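Local atomic coordinates of putative thiosugar synthase (Amycolatopsis orientalis, PDB entry 4N6F), a protein that probably acts as a thiosugar synthase, a ThiG-like TIM-barrel enzyme that binds a hexose phosphate for 2-thiosugar biosynthesis with sulphur supplied by a carrier protein. Residues F22-V28 with A46-V50; K110-R114 with T125-A129; T119-T125 with P141-D146; V191-I197 with A211-V216; A206-G210 with G240-Y244. One frame throughout, in Å; residues are numbered along the deposited sequence.

Contact 1: residues F22-V28 with A46-V50; sequences FRSRILV and AGADV
Two small projections, Val50 and Ala46, fill two hollows along residues 22-28. Residues 26-28 are extended as a strand. Residues 46-50 leave a helix through a Schellman motif at Gly47 (phi 71°, psi 26°) and reach extended geometry at Val50. Ser24 faces Ala48, their CA atoms 5.4 Å apart. Val50 (chi1 t) pushes CG2 into the cleft between Phe22 and Leu27, 3.4 Å from Phe22 CD2 and 3.4 Å from Leu27 CD2. Ala46 CB sits against Ile26 CG2 at 4.0 Å and Val28 CG2 at 3.9 Å. Beside these apolar spots, polar bonds gather on Asp49 and Ser24. With chi1 at p, Asp49 brings OD2 back to accept from Arg23 N (2.8 Å) and Ser24 N (3.0 Å), while Ser24 OG (chi1 m) donates to Gly47 O at 2.6 Å. Water fills the remaining gaps: one molecule lies 2.7 Å from Ser24 O and 2.7 Å from Asp49 OD1, and another joins Val28 N (3.0 Å) to Val50 O (2.7 Å). Waters thus bridge the first two strands of the TIM barrel, 26-28 and 50-52, where direct backbone-to-backbone bonds are lacking. On its other edge strand 26-28 pairs with strand 213-216, Leu27 bonding to Thr214 and Val216. Val28 packs on Val42 and Leu43 of helix 36-46, Ile26 on Met233 and Ala237 of helix 226-245, and Phe22 on Leu15 and Ile17 of strand 15-17.

Contact 2: residues K110-R114 with T125-A129; sequences KLDVR and TVEAA. With F6R (fructose -6-phosphate), chain F.
Leu111 (chi1 t, chi2 p) lays CD2 over the inner side of helix 122-134, 4.0 Å from Ala129 CA, 4.1 Å from Thr125 O and 4.4 Å from Ala128 CB. Two residues on, Val113 (chi1 t) repeats the overlap, with CG2 4.1 Å from Ala128 CB; its CA lies 5.5 Å from that of Thr125, the closest CA-CA pair of the two segments. The small alanines let the helix settle on the extended chain. Thr125 (chi1 m) donates OG1 to Asp121 O, and a water bridges the Val113 backbone and the Thr125 side chain, accepting from Val113 N at 2.9 Å and donating to Thr125 OG1 at 2.7 Å. This is strand-to-helix packing in the beta-alpha-beta unit 108-111, 122-134, 138-143 of the TIM barrel: Leu111 and Val113 point to the helix layer, while Lys110, Asp112 and Arg114 turn the other way, into the sugar phosphate pocket. Arg114 stretches out from chi2 to chi4, so that NH2 reaches F6R O4 at 2.7 Å and, in a salt bridge, Asp112 OD1 at 3.1 Å; Asp112 OD1 also pairs with Arg162. Lys110, trans through chi3 with chi4 at m, is covalently joined through NZ to F6R C1 at 1.5 Å. That single-bond length, with a ketone at C2 of the ligand, is consistent with an aminoketone formed from a Schiff base on this lysine.

Contact 3: residues T119-T125 with P141-D146; sequences TPDNAGT and PFILPD
Residues 119-125, the loop and first turn leading into helix 122-134, pack against the C-terminal end of strand 138-143 and the loop after it in a largely apolar contact. Pro120 is its centre, its CA 5.3 Å from that of Ile143. Its ring lies over one face of Phe142 (chi1 t) in a CH-pi contact, Pro120 CG 3.9 Å from the centroid of the Phe142 ring and 21° off the normal, while Pro120 CB comes 3.4 Å from Phe142 O. Pro120 CD also touches Leu144 CD2 at 3.9 Å, and Thr119 CG2 meets Leu144 CD1 at 3.7 Å. The contact belongs to the beta-alpha-beta unit 108-111, 122-134, 138-143 of the TIM barrel, at the strand ends where the sugar phosphate binds; the other side of the Phe142 side chain borders the pocket and touches the bound ligand. Asp121 is the N-cap of helix 122-134, with a weak bond from Gly124 N to Asp121 OD1 (3.3 Å), and Asp146 caps the next helix, 147-156, where it also bonds to Thr149. Further along, Thr125 (chi1 m) donates OG1 to Asp121 O at 2.8 Å and sets CG2 3.6 Å from Pro141 CB. A water donates to both Thr125 OG1 and Phe142 O, at 2.7 Å each. The Asn122 side chain (chi1 m) fills the space beside Ile143, Leu144 and Asp146.

Contact 4: residues V191-I197 with A211-V216; sequences VVVEGGI and ASATLV. With F6R (fructose -6-phosphate), chain F.
F6R O4 donates to Glu194 OE1 at 2.5 Å, Glu194 OE2 forms a salt bridge with Arg162, and Gly196 N donates to F6R O3P at 2.9 Å. A water accepts from Gly195 N (2.8 Å) and donates to Leu215 O (2.8 Å) and F6R O2P (2.6 Å), so both strand ends reach the phosphate through this water. Between the strands, Ser212 N bonds to Val191 O (2.8 Å), Val193 N to Ala213 O (2.9 Å) and Leu215 N to Val193 O (2.9 Å), a parallel ladder pairing Val192 with Ala213 and Val193 with Thr214. The strand axes approach to 4.5 Å at -32°. These are neighbouring strands of the TIM barrel, joined by the beta-alpha-beta crossover through helix 200-208. Gly195 and Gly196, both at positive phi (99° and 80°), turn the chain around the phosphate. On the Val192 face, Val192 CG1 meets Leu215 CB at 4.1 Å. On the other, Val193 CG2 packs on Ala211 CB at 3.6 Å, and Val193 and Thr214 face helix 200-208 at Ala206.

Contact 5: residues A206-G210 with G240-Y244; sequences AMELG and GLLSY
Ala206 starts the segment within helix 200-208 and faces the barrel sheet, its O accepting from Leu209 N at 3.1 Å. Met207 (chi1, chi2 and chi3 all m) lies on helix 226-245: its CA is 5.0 Å from that of Gly240, Met207 CB touches Gly240 C at 3.5 Å, and Met207 CE reaches Leu241 CB at 4.1 Å. A CB on Gly240 would clash with Met207 CB. Glu208 has its CA 4.8 Å from that of Tyr244, and its OE2 accepts from Ser243 OG (2.7 Å); OE1 bonds to Ser199 and OE2 to Arg201 N of the second subunit, so these two outer helices of the TIM barrel meet at the dimer interface. Leu209 turns away, onto Pro177, Ile180 and Arg181 of helix 177-186. Gly210 (phi 98°) is first to leave helical angles, in a Schellman motif, Gly210 N bonding to Met207 O at 3.0 Å, and Gly210 CA sits over one face of Tyr244 (chi1 t), 3.9 Å from its ring centroid in a CH-pi contact.

All five contacts belong to one TIM barrel. Contact 1 comes first along the chain; contacts 2 and 3 follow, crossing in sequence within the unit 108-111, 122-134, 138-143, sharing Thr125 and a water, their centres 7 Å apart. Contacts 4 and 5 likewise cross around helix 200-208, centres 12 Å apart. Strand 26-28 of contact 1 neighbours strand 213-216 of contact 4, with Leu27 N 2.8 Å from Thr214 O. Contacts 1 and 2 lie on opposite sides of the chain's centre, centres 22 Å apart. Contacts 2 and 4, about 17 Å apart between centres, both hold the ligand, so the pocket draws on distant strands, while contact 5 links the outer helices to the second subunit.

Contact 1: residues F22-V28 with A46-V50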
# COMPACT_ATOMS: atom_id res chain seq x y z
N PHE A 22 -4.93 -15.14 16.02
CA PHE A 22 -5.00 -14.64 14.65
C PHE A 22 -3.88 -13.63 14.47
O PHE A 22 -3.92 -12.56 15.10
CB PHE A 22 -6.31 -13.91 14.37
CG PHE A 22 -7.54 -14.78 14.42
CD1 PHE A 22 -7.93 -15.42 15.59
CD2 PHE A 22 -8.33 -14.93 13.29
CE1 PHE A 22 -9.06 -16.21 15.63
CE2 PHE A 22 -9.47 -15.72 13.33
CZ PHE A 22 -9.84 -16.36 14.50
N ARG A 23 -2.91 -13.95 13.62
CA ARG A 23 -1.76 -13.09 13.36
C ARG A 23 -1.74 -12.49 11.95
O ARG A 23 -1.41 -11.31 11.77
CB ARG A 23 -0.46 -13.86 13.56
CG ARG A 23 -0.20 -14.32 14.98
CD ARG A 23 1.15 -15.02 15.09
NE ARG A 23 1.81 -14.69 16.34
CZ ARG A 23 1.59 -15.30 17.50
NH1 ARG A 23 0.72 -16.29 17.59
NH2 ARG A 23 2.25 -14.91 18.59
N SER A 24 -2.01 -13.32 10.95
CA SER A 24 -1.98 -12.88 9.57
C SER A 24 -2.98 -11.77 9.36
O SER A 24 -4.10 -11.85 9.84
CB SER A 24 -2.33 -14.02 8.60
OG SER A 24 -1.58 -15.17 8.91
N ARG A 25 -2.56 -10.76 8.61
CA ARG A 25 -3.35 -9.58 8.35
C ARG A 25 -4.19 -9.68 7.07
O ARG A 25 -4.91 -8.74 6.73
CB ARG A 25 -2.41 -8.38 8.23
CG ARG A 25 -1.53 -8.18 9.45
CD ARG A 25 -2.40 -7.74 10.60
NE ARG A 25 -1.67 -7.62 11.85
CZ ARG A 25 -2.05 -6.87 12.87
NH1 ARG A 25 -3.16 -6.15 12.81
NH2 ARG A 25 -1.30 -6.83 13.96
N ILE A 26 -4.07 -10.80 6.37
CA ILE A 26 -4.89 -11.09 5.21
C ILE A 26 -5.70 -12.34 5.51
O ILE A 26 -5.14 -13.39 5.86
CB ILE A 26 -4.03 -11.38 3.96
CG1 ILE A 26 -3.19 -10.15 3.57
CG2 ILE A 26 -4.90 -11.78 2.79
CD1 ILE A 26 -4.01 -8.95 3.15
N LEU A 27 -7.03 -12.23 5.42
CA LEU A 27 -7.91 -13.38 5.42
C LEU A 27 -8.31 -13.62 3.97
O LEU A 27 -8.52 -12.67 3.22
CB LEU A 27 -9.15 -13.14 6.27
CG LEU A 27 -8.99 -12.91 7.78
CD1 LEU A 27 -10.31 -12.50 8.40
CD2 LEU A 27 -8.52 -14.15 8.47
N VAL A 28 -8.41 -14.88 3.57
CA VAL A 28 -8.81 -15.22 2.21
C VAL A 28 -10.15 -15.94 2.23
O VAL A 28 -10.29 -17.00 2.84
CB VAL A 28 -7.77 -16.10 1.51
CG1 VAL A 28 -8.19 -16.36 0.07
CG2 VAL A 28 -6.40 -15.44 1.54
N ALA A 46 -0.49 -15.64 0.42
CA ALA A 46 -1.07 -14.61 1.29
C ALA A 46 -0.50 -14.62 2.73
O ALA A 46 -0.64 -13.64 3.45
CB ALA A 46 -2.58 -14.74 1.34
N GLY A 47 0.14 -15.72 3.14
CA GLY A 47 0.66 -15.86 4.51
C GLY A 47 -0.47 -16.03 5.52
O GLY A 47 -0.32 -15.69 6.69
N ALA A 48 -1.59 -16.55 5.04
CA ALA A 48 -2.80 -16.73 5.83
C ALA A 48 -2.65 -17.73 6.97
O ALA A 48 -1.92 -18.71 6.86
CB ALA A 48 -3.92 -17.19 4.91
N ASP A 49 -3.37 -17.50 8.06
CA ASP A 49 -3.44 -18.45 9.18
C ASP A 49 -4.87 -18.80 9.61
O ASP A 49 -5.07 -19.42 10.65
CB ASP A 49 -2.62 -17.95 10.38
CG ASP A 49 -3.20 -16.69 11.03
OD1 ASP A 49 -4.34 -16.27 10.72
OD2 ASP A 49 -2.49 -16.11 11.88
N VAL A 50 -5.85 -18.40 8.80
CA VAL A 50 -7.25 -18.75 9.05
C VAL A 50 -7.76 -19.58 7.87
O VAL A 50 -7.58 -19.20 6.72
CB VAL A 50 -8.12 -17.48 9.22
CG1 VAL A 50 -9.60 -17.83 9.22
CG2 VAL A 50 -7.76 -16.76 10.51
O HOH W 1 -5.77 -14.00 10.15
O HOH W 2 -5.52 -15.38 7.59
O HOH W 3 -1.18 -12.30 5.88
O HOH W 4 -9.52 -19.43 4.51
O HOH W 5 -7.34 -16.68 5.65

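Contact 2: residues K110-R114 with T125-A129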
# COMPACT_ATOMS: atom_id res chain seq x y z
N LYS A 110 -17.74 -17.19 10.81
CA LYS A 110 -17.86 -16.09 9.87
C LYS A 110 -19.33 -15.96 9.59
O LYS A 110 -19.91 -16.79 8.90
CB LYS A 110 -17.00 -16.38 8.64
CG LYS A 110 -17.14 -15.41 7.49
CD LYS A 110 -16.20 -15.80 6.35
CE LYS A 110 -16.28 -14.84 5.16
NZ LYS A 110 -17.46 -15.17 4.34
N LEU A 111 -19.96 -14.96 10.18
CA LEU A 111 -21.41 -14.82 10.13
C LEU A 111 -21.80 -13.85 9.05
O LEU A 111 -21.41 -12.67 9.08
CB LEU A 111 -21.94 -14.34 11.48
CG LEU A 111 -23.44 -14.04 11.56
CD1 LEU A 111 -24.27 -15.29 11.31
CD2 LEU A 111 -23.76 -13.44 12.92
N ASP A 112 -22.57 -14.35 8.09
CA ASP A 112 -23.06 -13.57 6.97
C ASP A 112 -24.58 -13.76 6.85
O ASP A 112 -25.07 -14.90 6.78
CB ASP A 112 -22.38 -14.02 5.68
CG ASP A 112 -20.95 -13.52 5.56
OD1 ASP A 112 -20.76 -12.30 5.48
OD2 ASP A 112 -20.01 -14.34 5.54
N VAL A 113 -25.30 -12.64 6.88
CA VAL A 113 -26.74 -12.60 6.65
C VAL A 113 -26.98 -11.47 5.66
O VAL A 113 -26.88 -10.29 6.02
CB VAL A 113 -27.51 -12.32 7.95
CG1 VAL A 113 -29.01 -12.31 7.70
CG2 VAL A 113 -27.16 -13.35 9.01
N ARG A 114 -27.29 -11.82 4.42
CA ARG A 114 -27.36 -10.84 3.33
C ARG A 114 -28.73 -10.72 2.69
O ARG A 114 -29.49 -11.69 2.64
CB ARG A 114 -26.33 -11.18 2.27
CG ARG A 114 -24.96 -11.40 2.85
CD ARG A 114 -23.89 -11.51 1.79
NE ARG A 114 -22.57 -11.60 2.42
CZ ARG A 114 -21.42 -11.71 1.77
NH1 ARG A 114 -21.40 -11.76 0.44
NH2 ARG A 114 -20.29 -11.78 2.46
N THR A 125 -28.48 -9.35 10.81
CA THR A 125 -27.17 -9.79 11.30
C THR A 125 -27.10 -9.65 12.82
O THR A 125 -26.60 -10.54 13.51
CB THR A 125 -26.03 -8.98 10.64
OG1 THR A 125 -26.03 -9.25 9.24
CG2 THR A 125 -24.66 -9.34 11.23
N VAL A 126 -27.58 -8.52 13.33
CA VAL A 126 -27.63 -8.26 14.77
C VAL A 126 -28.51 -9.28 15.49
O VAL A 126 -28.11 -9.81 16.54
CB VAL A 126 -28.17 -6.85 15.07
CG1 VAL A 126 -28.49 -6.69 16.55
CG2 VAL A 126 -27.17 -5.79 14.65
N GLU A 127 -29.70 -9.54 14.96
CA GLU A 127 -30.60 -10.55 15.54
C GLU A 127 -29.94 -11.92 15.58
O GLU A 127 -29.95 -12.59 16.60
CB GLU A 127 -31.90 -10.65 14.74
CG GLU A 127 -32.83 -9.44 14.85
CD GLU A 127 -33.92 -9.46 13.78
OE1 GLU A 127 -34.37 -10.56 13.39
OE2 GLU A 127 -34.32 -8.36 13.32
N ALA A 128 -29.36 -12.32 14.45
CA ALA A 128 -28.66 -13.61 14.37
C ALA A 128 -27.49 -13.66 15.36
O ALA A 128 -27.29 -14.66 16.05
CB ALA A 128 -28.15 -13.86 12.95
N ALA A 129 -26.76 -12.55 15.47
CA ALA A 129 -25.60 -12.50 16.37
C ALA A 129 -26.01 -12.73 17.81
O ALA A 129 -25.42 -13.56 18.50
CB ALA A 129 -24.86 -11.17 16.22
C1 F6R F . -17.83 -14.13 3.34
C2 F6R F . -17.03 -14.28 2.08
C3 F6R F . -17.33 -13.49 0.83
C4 F6R F . -16.79 -12.07 1.03
C5 F6R F . -16.68 -11.31 -0.29
C6 F6R F . -15.69 -10.18 -0.20
O2 F6R F . -16.06 -15.04 2.06
O3 F6R F . -18.71 -13.44 0.48
O4 F6R F . -17.67 -11.34 1.91
O5 F6R F . -16.28 -12.17 -1.36
O6 F6R F . -15.76 -9.42 -1.40
P F6R F . -14.70 -9.56 -2.59
O1P F6R F . -15.09 -10.84 -3.25
O2P F6R F . -13.33 -9.60 -1.96
O3P F6R F . -14.94 -8.28 -3.34
O HOH W 6 -24.11 -10.11 7.58

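Contact 3: residues T119-T125 with P141-D146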
# COMPACT_ATOMS: atom_id res chain seq x y z
N THR A 119 -25.68 -7.69 -0.11
CA THR A 119 -25.26 -6.67 0.83
C THR A 119 -25.63 -7.17 2.23
O THR A 119 -26.69 -7.78 2.40
CB THR A 119 -25.96 -5.33 0.51
OG1 THR A 119 -25.23 -4.65 -0.52
CG2 THR A 119 -26.06 -4.43 1.70
N PRO A 120 -24.77 -6.92 3.24
CA PRO A 120 -25.16 -7.36 4.58
C PRO A 120 -26.46 -6.70 5.03
O PRO A 120 -26.64 -5.50 4.81
CB PRO A 120 -24.00 -6.89 5.47
CG PRO A 120 -22.85 -6.69 4.56
CD PRO A 120 -23.41 -6.37 3.20
N ASP A 121 -27.33 -7.49 5.63
CA ASP A 121 -28.56 -7.03 6.28
C ASP A 121 -28.24 -6.77 7.75
O ASP A 121 -28.21 -7.70 8.56
CB ASP A 121 -29.66 -8.11 6.11
CG ASP A 121 -30.92 -7.82 6.93
OD1 ASP A 121 -31.06 -6.73 7.51
OD2 ASP A 121 -31.78 -8.73 6.98
N ASN A 122 -28.00 -5.51 8.09
CA ASN A 122 -27.53 -5.13 9.43
C ASN A 122 -28.42 -5.61 10.56
O ASN A 122 -27.94 -6.23 11.50
CB ASN A 122 -27.31 -3.61 9.53
CG ASN A 122 -25.96 -3.16 8.95
OD1 ASN A 122 -25.51 -2.05 9.21
ND2 ASN A 122 -25.32 -4.02 8.17
N ALA A 123 -29.72 -5.33 10.45
CA ALA A 123 -30.67 -5.69 11.51
C ALA A 123 -30.79 -7.20 11.68
O ALA A 123 -30.79 -7.70 12.79
CB ALA A 123 -32.05 -5.07 11.24
N GLY A 124 -30.90 -7.92 10.56
CA GLY A 124 -30.91 -9.38 10.60
C GLY A 124 -29.61 -9.97 11.14
O GLY A 124 -29.63 -10.98 11.84
N THR A 125 -28.48 -9.35 10.81
CA THR A 125 -27.17 -9.79 11.30
C THR A 125 -27.10 -9.65 12.82
O THR A 125 -26.60 -10.54 13.51
CB THR A 125 -26.03 -8.98 10.64
OG1 THR A 125 -26.03 -9.25 9.24
CG2 THR A 125 -24.66 -9.34 11.23
N PRO A 141 -19.21 -11.10 12.45
CA PRO A 141 -20.26 -10.66 11.54
C PRO A 141 -19.80 -9.63 10.53
O PRO A 141 -18.83 -8.91 10.76
CB PRO A 141 -21.33 -10.09 12.48
CG PRO A 141 -20.61 -9.73 13.74
CD PRO A 141 -19.37 -10.55 13.81
N PHE A 142 -20.51 -9.56 9.41
CA PHE A 142 -20.24 -8.64 8.31
C PHE A 142 -21.36 -7.61 8.31
O PHE A 142 -22.55 -7.98 8.33
CB PHE A 142 -20.23 -9.44 7.00
CG PHE A 142 -19.68 -8.70 5.80
CD1 PHE A 142 -18.76 -7.67 5.93
CD2 PHE A 142 -20.05 -9.10 4.53
CE1 PHE A 142 -18.25 -7.03 4.80
CE2 PHE A 142 -19.55 -8.46 3.40
CZ PHE A 142 -18.65 -7.43 3.54
N ILE A 143 -21.00 -6.33 8.32
CA ILE A 143 -21.97 -5.24 8.30
C ILE A 143 -21.57 -4.12 7.35
O ILE A 143 -20.38 -3.94 7.03
CB ILE A 143 -22.20 -4.62 9.71
CG1 ILE A 143 -20.92 -4.00 10.27
CG2 ILE A 143 -22.74 -5.66 10.67
CD1 ILE A 143 -21.16 -3.01 11.40
N LEU A 144 -22.58 -3.38 6.89
CA LEU A 144 -22.39 -2.05 6.34
C LEU A 144 -21.96 -1.13 7.46
O LEU A 144 -22.48 -1.24 8.58
CB LEU A 144 -23.69 -1.51 5.71
CG LEU A 144 -24.34 -2.33 4.60
CD1 LEU A 144 -25.62 -1.66 4.12
CD2 LEU A 144 -23.37 -2.52 3.44
N PRO A 145 -21.02 -0.21 7.16
CA PRO A 145 -20.50 0.65 8.22
C PRO A 145 -21.62 1.48 8.83
O PRO A 145 -22.09 2.44 8.24
CB PRO A 145 -19.47 1.53 7.49
CG PRO A 145 -19.80 1.42 6.04
CD PRO A 145 -20.41 0.07 5.86
N ASP A 146 -22.07 1.06 10.00
CA ASP A 146 -23.08 1.76 10.75
C ASP A 146 -22.75 1.62 12.22
O ASP A 146 -22.61 0.51 12.74
CB ASP A 146 -24.48 1.20 10.48
CG ASP A 146 -25.54 1.89 11.30
OD1 ASP A 146 -25.82 3.07 11.01
OD2 ASP A 146 -26.09 1.28 12.24
O HOH W 6 -24.11 -10.11 7.58

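Contact 4: residues V191-I197 with A211-V216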
# COMPACT_ATOMS: atom_id res chain seq x y z
N VAL A 191 -11.49 -4.61 13.79
CA VAL A 191 -12.23 -4.44 12.56
C VAL A 191 -11.43 -5.03 11.38
O VAL A 191 -10.23 -4.77 11.22
CB VAL A 191 -12.55 -2.95 12.30
CG1 VAL A 191 -13.07 -2.71 10.89
CG2 VAL A 191 -13.58 -2.46 13.31
N VAL A 192 -12.12 -5.86 10.60
CA VAL A 192 -11.61 -6.44 9.36
C VAL A 192 -12.33 -5.73 8.21
O VAL A 192 -13.57 -5.74 8.15
CB VAL A 192 -11.90 -7.97 9.28
CG1 VAL A 192 -11.43 -8.55 7.95
CG2 VAL A 192 -11.27 -8.73 10.43
N VAL A 193 -11.57 -5.11 7.32
CA VAL A 193 -12.16 -4.47 6.14
C VAL A 193 -12.37 -5.53 5.05
O VAL A 193 -11.49 -6.36 4.80
CB VAL A 193 -11.30 -3.28 5.64
CG1 VAL A 193 -11.82 -2.74 4.32
CG2 VAL A 193 -11.32 -2.17 6.67
N GLU A 194 -13.54 -5.50 4.42
CA GLU A 194 -13.95 -6.57 3.51
C GLU A 194 -14.98 -6.08 2.50
O GLU A 194 -15.82 -5.24 2.80
CB GLU A 194 -14.52 -7.72 4.34
CG GLU A 194 -15.06 -8.92 3.55
CD GLU A 194 -15.51 -10.05 4.45
OE1 GLU A 194 -16.26 -10.94 3.97
OE2 GLU A 194 -15.13 -10.06 5.66
N GLY A 195 -14.89 -6.62 1.28
CA GLY A 195 -15.85 -6.32 0.23
C GLY A 195 -15.33 -5.28 -0.74
O GLY A 195 -15.09 -4.13 -0.38
N GLY A 196 -15.15 -5.70 -1.99
CA GLY A 196 -14.77 -4.77 -3.04
C GLY A 196 -13.29 -4.43 -3.08
O GLY A 196 -12.89 -3.54 -3.83
N ILE A 197 -12.48 -5.12 -2.28
CA ILE A 197 -11.04 -4.95 -2.35
C ILE A 197 -10.57 -5.46 -3.71
O ILE A 197 -10.92 -6.57 -4.14
CB ILE A 197 -10.29 -5.71 -1.23
CG1 ILE A 197 -10.71 -5.21 0.15
CG2 ILE A 197 -8.78 -5.55 -1.41
CD1 ILE A 197 -10.41 -3.75 0.41
N ALA A 211 -7.68 -0.62 10.53
CA ALA A 211 -8.17 -2.00 10.41
C ALA A 211 -7.10 -2.96 10.94
O ALA A 211 -5.90 -2.69 10.81
CB ALA A 211 -8.52 -2.34 8.97
N SER A 212 -7.53 -4.04 11.57
CA SER A 212 -6.61 -5.07 12.07
C SER A 212 -6.28 -6.05 10.96
O SER A 212 -5.25 -6.74 11.02
CB SER A 212 -7.23 -5.83 13.24
OG SER A 212 -7.42 -4.97 14.34
N ALA A 213 -7.16 -6.14 9.96
CA ALA A 213 -6.96 -7.06 8.85
C ALA A 213 -7.90 -6.73 7.70
O ALA A 213 -8.81 -5.88 7.82
CB ALA A 213 -7.18 -8.50 9.31
N THR A 214 -7.67 -7.43 6.60
CA THR A 214 -8.48 -7.31 5.40
C THR A 214 -8.85 -8.70 4.91
O THR A 214 -8.02 -9.61 4.95
CB THR A 214 -7.68 -6.60 4.30
OG1 THR A 214 -7.23 -5.34 4.80
CG2 THR A 214 -8.53 -6.35 3.07
N LEU A 215 -10.09 -8.87 4.46
CA LEU A 215 -10.50 -10.12 3.86
C LEU A 215 -10.63 -9.89 2.37
O LEU A 215 -11.32 -8.97 1.94
CB LEU A 215 -11.82 -10.63 4.44
CG LEU A 215 -12.18 -12.06 4.00
CD1 LEU A 215 -12.95 -12.80 5.10
CD2 LEU A 215 -12.97 -12.09 2.70
N VAL A 216 -9.94 -10.70 1.61
CA VAL A 216 -9.95 -10.63 0.18
C VAL A 216 -10.41 -11.93 -0.44
O VAL A 216 -10.24 -12.96 0.12
CB VAL A 216 -8.60 -10.22 -0.38
CG1 VAL A 216 -8.18 -8.90 0.20
CG2 VAL A 216 -7.55 -11.26 -0.13
C1 F6R F . -17.83 -14.13 3.34
C2 F6R F . -17.03 -14.28 2.08
C3 F6R F . -17.33 -13.49 0.83
C4 F6R F . -16.79 -12.07 1.03
C5 F6R F . -16.68 -11.31 -0.29
C6 F6R F . -15.69 -10.18 -0.20
O2 F6R F . -16.06 -15.04 2.06
O3 F6R F . -18.71 -13.44 0.48
O4 F6R F . -17.67 -11.34 1.91
O5 F6R F . -16.28 -12.17 -1.36
O6 F6R F . -15.76 -9.42 -1.40
P F6R F . -14.70 -9.56 -2.59
O1P F6R F . -15.09 -10.84 -3.25
O2P F6R F . -13.33 -9.60 -1.96
O3P F6R F . -14.94 -8.28 -3.34
O HOH W 7 -9.00 -2.97 14.20
O HOH W 8 -12.83 -7.81 -0.12

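Contact 5: residues A206-G210 with G240-Y244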
# COMPACT_ATOMS: atom_id res chain seq x y z
N ALA A 206 -6.69 0.20 4.02
CA ALA A 206 -7.48 -0.32 5.13
C ALA A 206 -6.70 -0.27 6.43
O ALA A 206 -7.22 0.16 7.45
CB ALA A 206 -7.93 -1.74 4.87
N MET A 207 -5.44 -0.70 6.39
CA MET A 207 -4.61 -0.73 7.59
C MET A 207 -4.32 0.67 8.12
O MET A 207 -4.24 0.88 9.34
CB MET A 207 -3.31 -1.47 7.33
CG MET A 207 -3.49 -2.89 6.80
SD MET A 207 -4.50 -3.94 7.85
CE MET A 207 -3.37 -4.23 9.20
N GLU A 208 -4.19 1.64 7.21
CA GLU A 208 -3.94 3.03 7.60
C GLU A 208 -5.17 3.69 8.22
O GLU A 208 -5.05 4.73 8.84
CB GLU A 208 -3.40 3.85 6.43
CG GLU A 208 -2.00 3.40 6.05
CD GLU A 208 -1.30 4.30 5.04
OE1 GLU A 208 -1.89 5.30 4.58
OE2 GLU A 208 -0.14 3.99 4.72
N LEU A 209 -6.34 3.08 8.05
CA LEU A 209 -7.55 3.51 8.77
C LEU A 209 -7.63 2.90 10.19
O LEU A 209 -8.52 3.25 10.94
CB LEU A 209 -8.81 3.11 7.99
CG LEU A 209 -8.98 3.66 6.58
CD1 LEU A 209 -10.27 3.13 6.00
CD2 LEU A 209 -8.96 5.18 6.56
N GLY A 210 -6.71 2.01 10.52
CA GLY A 210 -6.76 1.27 11.80
C GLY A 210 -7.36 -0.13 11.72
O GLY A 210 -7.54 -0.78 12.74
N GLY A 240 1.18 -1.34 5.50
CA GLY A 240 0.10 -0.50 5.98
C GLY A 240 0.05 -0.43 7.49
O GLY A 240 -0.22 0.61 8.06
N LEU A 241 0.29 -1.57 8.12
CA LEU A 241 0.34 -1.67 9.57
C LEU A 241 1.48 -0.81 10.10
O LEU A 241 1.27 0.06 10.95
CB LEU A 241 0.50 -3.12 10.00
CG LEU A 241 0.60 -3.40 11.51
CD1 LEU A 241 -0.74 -3.15 12.18
CD2 LEU A 241 1.08 -4.82 11.77
N LEU A 242 2.69 -1.03 9.57
CA LEU A 242 3.85 -0.27 10.01
C LEU A 242 3.68 1.22 9.82
O LEU A 242 4.09 2.01 10.67
CB LEU A 242 5.12 -0.74 9.30
CG LEU A 242 5.57 -2.15 9.67
CD1 LEU A 242 6.82 -2.52 8.89
CD2 LEU A 242 5.82 -2.24 11.17
N SER A 243 3.04 1.59 8.71
CA SER A 243 2.76 2.98 8.39
C SER A 243 1.76 3.56 9.39
O SER A 243 1.95 4.66 9.89
CB SER A 243 2.25 3.09 6.94
OG SER A 243 1.72 4.36 6.65
N TYR A 244 0.68 2.83 9.66
CA TYR A 244 -0.27 3.26 10.69
C TYR A 244 0.46 3.45 12.02
O TYR A 244 0.33 4.48 12.65
CB TYR A 244 -1.39 2.24 10.85
CG TYR A 244 -2.44 2.62 11.87
CD1 TYR A 244 -3.36 3.63 11.61
CD2 TYR A 244 -2.53 1.95 13.08
CE1 TYR A 244 -4.34 3.96 12.53
CE2 TYR A 244 -3.51 2.28 14.01
CZ TYR A 244 -4.41 3.28 13.73
OH TYR A 244 -5.39 3.62 14.64